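Local structure of mitogen-activated protein kinase, putative (Map kinase-like protein) (Leishmania major, 3PG1) at residues T288-P291 and V292-D295; R308-T311 and E312-L315. The protein probably binds ATP and phosphorylates serine or threonine residues of other proteins, as a kinase of the MAP kinase family. All blocks are in the same frame, centred on the assembly; numbering follows the deposited sequence.

In the fold
Contacts 1 and 2 are two helix N-termini that follow each other in the chain, with centres about 16 Å apart and nearest atoms about 7 Å apart, so they do not touch. Contact 1 opens helix 291-300, contact 2 helix 311-315, and both lean an apolar side on helix 214-229. Contact 1 lies farther out, about 26 Å from the chain centre against about 18 Å, and mixes exposed residues (D290, P291, V292) with a buried patch of A289, A293 and L294. Its cap is a carboxylate, D290; in contact 2 a serine hydroxyl, S310, does the capping, while T311 and L315 reach inward to helix 133-152. I309 and A314 of contact 2 also touch L296 on helix 291-300.

Contact 1. Residues T288-P291 and V292-D295; sequences TADP and VALD
D290 caps the N-terminus of helix 291-300 by reaching forward to A293, a local contact where the loop after helix 282-285 turns into the next helix. The aspartate CG lies between its own backbone N and carbonyl carbon (chi1 77°), which swings the carboxylate round to the first turn. There OD1 takes an almost straight bond from A293 N (3.1 Å, 171° at the hydrogen), met nearly along the C-O axis. V292 N also gives to OD1, but at 3.2 Å and 125° this second bond is weak. The main chain then takes over: L294 N donates to D290 O at 3.0 Å, and D295 N to P291 O at 3.1 Å. P291, at the first position of the helix, has no N-H to offer, so its ring nitrogen asks for no partner.

Behind the cap the contact is apolar. A289 CB lies 3.9 Å from L294 CD2 and 4.0 Å from A293 CB, and L294 CD1 lies 3.7 Å from A289 O. M224 and F228 of helix 214-229 pack on A293, while W282 and T283 meet L294. The D295 carboxylate leads away from the cap, OD2 forming a salt bridge with K299 and a hydrogen bond with H317.

The aspartate thus satisfies amide hydrogens that have no carbonyl earlier in the helix to bind them, and its negative charge, set at the positive end of the helix dipole, is probably stabilised there.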
loop_
_atom_site.group_PDB
_atom_site.type_symbol
_atom_site.label_atom_id
_atom_site.label_comp_id
_atom_site.label_asym_id
_atom_site.label_seq_id
_atom_site.Cartn_x
_atom_site.Cartn_y
_atom_site.Cartn_z
ATOM N N THR A 288 -0.544 11.052 -24.204
ATOM C CA THR A 288 0.398 10.057 -24.736
ATOM C C THR A 288 -0.137 8.616 -24.615
ATOM O O THR A 288 0.537 7.695 -25.068
ATOM C CB THR A 288 1.789 10.249 -24.130
ATOM O OG1 THR A 288 1.719 9.960 -22.724
ATOM C CG2 THR A 288 2.356 11.678 -24.377
ATOM N N ALA A 289 -1.340 8.414 -24.031
ATOM C CA ALA A 289 -1.905 7.054 -23.951
ATOM C C ALA A 289 -2.606 6.711 -25.258
ATOM O O ALA A 289 -3.394 7.526 -25.750
ATOM C CB ALA A 289 -2.898 6.951 -22.787
ATOM N N ASP A 290 -2.337 5.514 -25.815
ATOM C CA ASP A 290 -3.024 5.048 -27.014
ATOM C C ASP A 290 -4.518 4.700 -26.706
ATOM O O ASP A 290 -4.878 4.664 -25.528
ATOM C CB ASP A 290 -2.243 3.932 -27.760
ATOM C CG ASP A 290 -2.249 2.513 -27.217
ATOM O OD1 ASP A 290 -3.176 2.162 -26.447
ATOM O OD2 ASP A 290 -1.394 1.723 -27.643
ATOM N N PRO A 291 -5.399 4.475 -27.719
ATOM C CA PRO A 291 -6.830 4.226 -27.409
ATOM C C PRO A 291 -7.176 3.064 -26.488
ATOM O O PRO A 291 -8.124 3.163 -25.717
ATOM C CB PRO A 291 -7.479 4.086 -28.793
ATOM C CG PRO A 291 -6.558 4.934 -29.713
ATOM C CD PRO A 291 -5.179 4.589 -29.187
ATOM N N VAL A 292 -6.400 2.001 -26.537
ATOM C CA VAL A 292 -6.617 0.799 -25.717
ATOM C C VAL A 292 -6.287 1.115 -24.248
ATOM O O VAL A 292 -7.033 0.742 -23.343
ATOM C CB VAL A 292 -5.828 -0.424 -26.243
ATOM C CG1 VAL A 292 -6.162 -1.663 -25.424
ATOM C CG2 VAL A 292 -6.120 -0.669 -27.743
ATOM N N ALA A 293 -5.171 1.803 -24.039
ATOM C CA ALA A 293 -4.736 2.283 -22.721
ATOM C C ALA A 293 -5.775 3.260 -22.130
ATOM O O ALA A 293 -6.110 3.169 -20.936
ATOM C CB ALA A 293 -3.382 2.968 -22.856
ATOM N N LEU A 294 -6.302 4.193 -22.970
ATOM C CA LEU A 294 -7.298 5.166 -22.504
ATOM C C LEU A 294 -8.589 4.502 -22.058
ATOM O O LEU A 294 -9.188 4.960 -21.098
ATOM C CB LEU A 294 -7.642 6.206 -23.576
ATOM C CG LEU A 294 -6.640 7.318 -23.776
ATOM C CD1 LEU A 294 -7.010 8.121 -25.027
ATOM C CD2 LEU A 294 -6.553 8.208 -22.531
ATOM N N ASP A 295 -9.038 3.499 -22.825
ATOM C CA ASP A 295 -10.230 2.713 -22.569
ATOM C C ASP A 295 -10.116 2.070 -21.180
ATOM O O ASP A 295 -11.047 2.166 -20.390
ATOM C CB ASP A 295 -10.422 1.645 -23.651
ATOM C CG ASP A 295 -11.700 0.864 -23.425
ATOM O OD1 ASP A 295 -12.792 1.434 -23.664
ATOM O OD2 ASP A 295 -11.619 -0.255 -22.868
#

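Contact 2. Residues R308-T311 and E312-L315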
loop_
_atom_site.group_PDB
_atom_site.type_symbol
_atom_site.label_atom_id
_atom_site.label_comp_id
_atom_site.label_asym_id
_atom_site.label_seq_id
_atom_site.Cartn_x
_atom_site.Cartn_y
_atom_site.Cartn_z
ATOM N N ARG A 308 -17.182 0.404 -11.593
ATOM C CA ARG A 308 -15.708 0.410 -11.690
ATOM C C ARG A 308 -15.165 -0.998 -11.997
ATOM O O ARG A 308 -15.601 -2.019 -11.414
ATOM C CB ARG A 308 -15.070 1.036 -10.437
ATOM C CG ARG A 308 -13.582 1.473 -10.654
ATOM C CD ARG A 308 -13.009 2.143 -9.390
ATOM N NE ARG A 308 -13.871 3.286 -8.996
ATOM C CZ ARG A 308 -14.165 3.638 -7.740
ATOM N NH1 ARG A 308 -13.604 3.003 -6.718
ATOM N NH2 ARG A 308 -14.963 4.675 -7.502
ATOM N N ILE A 309 -14.239 -1.053 -12.936
ATOM C CA ILE A 309 -13.716 -2.341 -13.423
ATOM C C ILE A 309 -13.011 -3.108 -12.278
ATOM O O ILE A 309 -12.308 -2.501 -11.495
ATOM C CB ILE A 309 -12.821 -2.157 -14.679
ATOM C CG1 ILE A 309 -12.509 -3.521 -15.388
ATOM C CG2 ILE A 309 -11.485 -1.410 -14.317
ATOM C CD1 ILE A 309 -11.796 -3.356 -16.799
ATOM N N SER A 310 -13.263 -4.416 -12.153
ATOM C CA SER A 310 -12.652 -5.243 -11.117
ATOM C C SER A 310 -11.193 -5.566 -11.486
ATOM O O SER A 310 -10.804 -5.376 -12.642
ATOM C CB SER A 310 -13.451 -6.535 -10.944
ATOM O OG SER A 310 -13.364 -7.300 -12.141
ATOM N N THR A 311 -10.366 -6.035 -10.521
ATOM C CA THR A 311 -8.965 -6.393 -10.877
ATOM C C THR A 311 -8.913 -7.468 -11.923
ATOM O O THR A 311 -8.072 -7.393 -12.833
ATOM C CB THR A 311 -8.121 -6.920 -9.699
ATOM O OG1 THR A 311 -8.821 -8.016 -9.136
ATOM C CG2 THR A 311 -7.837 -5.902 -8.686
ATOM N N GLU A 312 -9.781 -8.495 -11.800
ATOM C CA GLU A 312 -9.722 -9.551 -12.798
ATOM C C GLU A 312 -10.075 -9.029 -14.193
ATOM O O GLU A 312 -9.373 -9.332 -15.147
ATOM C CB GLU A 312 -10.569 -10.791 -12.412
ATOM C CG GLU A 312 -10.620 -11.791 -13.550
ATOM C CD GLU A 312 -11.372 -13.101 -13.378
ATOM O OE1 GLU A 312 -12.270 -13.197 -12.515
ATOM O OE2 GLU A 312 -11.165 -13.976 -14.243
ATOM N N GLN A 313 -11.136 -8.248 -14.313
ATOM C CA GLN A 313 -11.517 -7.732 -15.638
ATOM C C GLN A 313 -10.455 -6.741 -16.215
ATOM O O GLN A 313 -10.261 -6.691 -17.436
ATOM C CB GLN A 313 -12.920 -7.093 -15.595
ATOM C CG GLN A 313 -14.078 -8.117 -15.413
ATOM C CD GLN A 313 -14.515 -8.686 -16.757
ATOM O OE1 GLN A 313 -14.352 -8.053 -17.806
ATOM N NE2 GLN A 313 -15.040 -9.916 -16.786
ATOM N N ALA A 314 -9.765 -5.994 -15.339
ATOM C CA ALA A 314 -8.700 -5.047 -15.772
ATOM C C ALA A 314 -7.533 -5.905 -16.286
ATOM O O ALA A 314 -7.002 -5.633 -17.342
ATOM C CB ALA A 314 -8.226 -4.233 -14.581
ATOM N N LEU A 315 -7.144 -6.943 -15.532
ATOM C CA LEU A 315 -6.070 -7.882 -15.948
ATOM C C LEU A 315 -6.395 -8.576 -17.277
ATOM O O LEU A 315 -5.490 -8.756 -18.100
ATOM C CB LEU A 315 -5.747 -8.898 -14.855
ATOM C CG LEU A 315 -4.949 -8.272 -13.641
ATOM C CD1 LEU A 315 -5.073 -9.134 -12.403
ATOM C CD2 LEU A 315 -3.456 -8.063 -13.994
#
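I309, two residues before helix 311-315, lays its side chain against Q313 and A314 of the first turn. With CG1 anti to the backbone N (chi1 -168°) and the chain extended beyond it, CG1 comes within 3.6 Å of Q313 CB, the two side chains crossing at about a right angle. CD1 reaches the start of the turn, 3.6 Å from A314 N and 4.3 Å from A314 CB. The same isoleucine rests on L296, K299 and M300, so it fills in between the new helix and helix 291-300.

S310 is the N-cap. Its hydroxyl, folded back between the backbone N and the carbonyl carbon (chi1 65°), accepts a long but fairly straight bond from Q313 N at OG, 3.3 Å away. Q313 CG lies 3.4 Å from the same OG, its methylene lying alongside the cap. S310 O meanwhile accepts from A314 N at 3.0 Å, closing the first backbone turn.

T311 begins the helix proper. L315 N donates to T311 O at 2.9 Å, and the leucine side chain also packs on that oxygen, L315 CG lying 3.3 Å from T311 O. T311 OG1 is hydrogen-bonded to H148 ND1 of helix 133-152, the same helix whose Y141, L144 and L145 receive L315. E312, its chain extended, forms a salt bridge through OE2 with R316.

Just ahead of this cap, R308 forms a salt bridge with E203, outside the two segments, and binds the carbonyl of L214. E203 is the glutamate of the Ala-Pro-Glu motif, and its ion pair with an arginine placed like R308 is a hallmark of the C-terminal lobe of eukaryotic protein kinases; the serine-capped helix follows directly on that arginine.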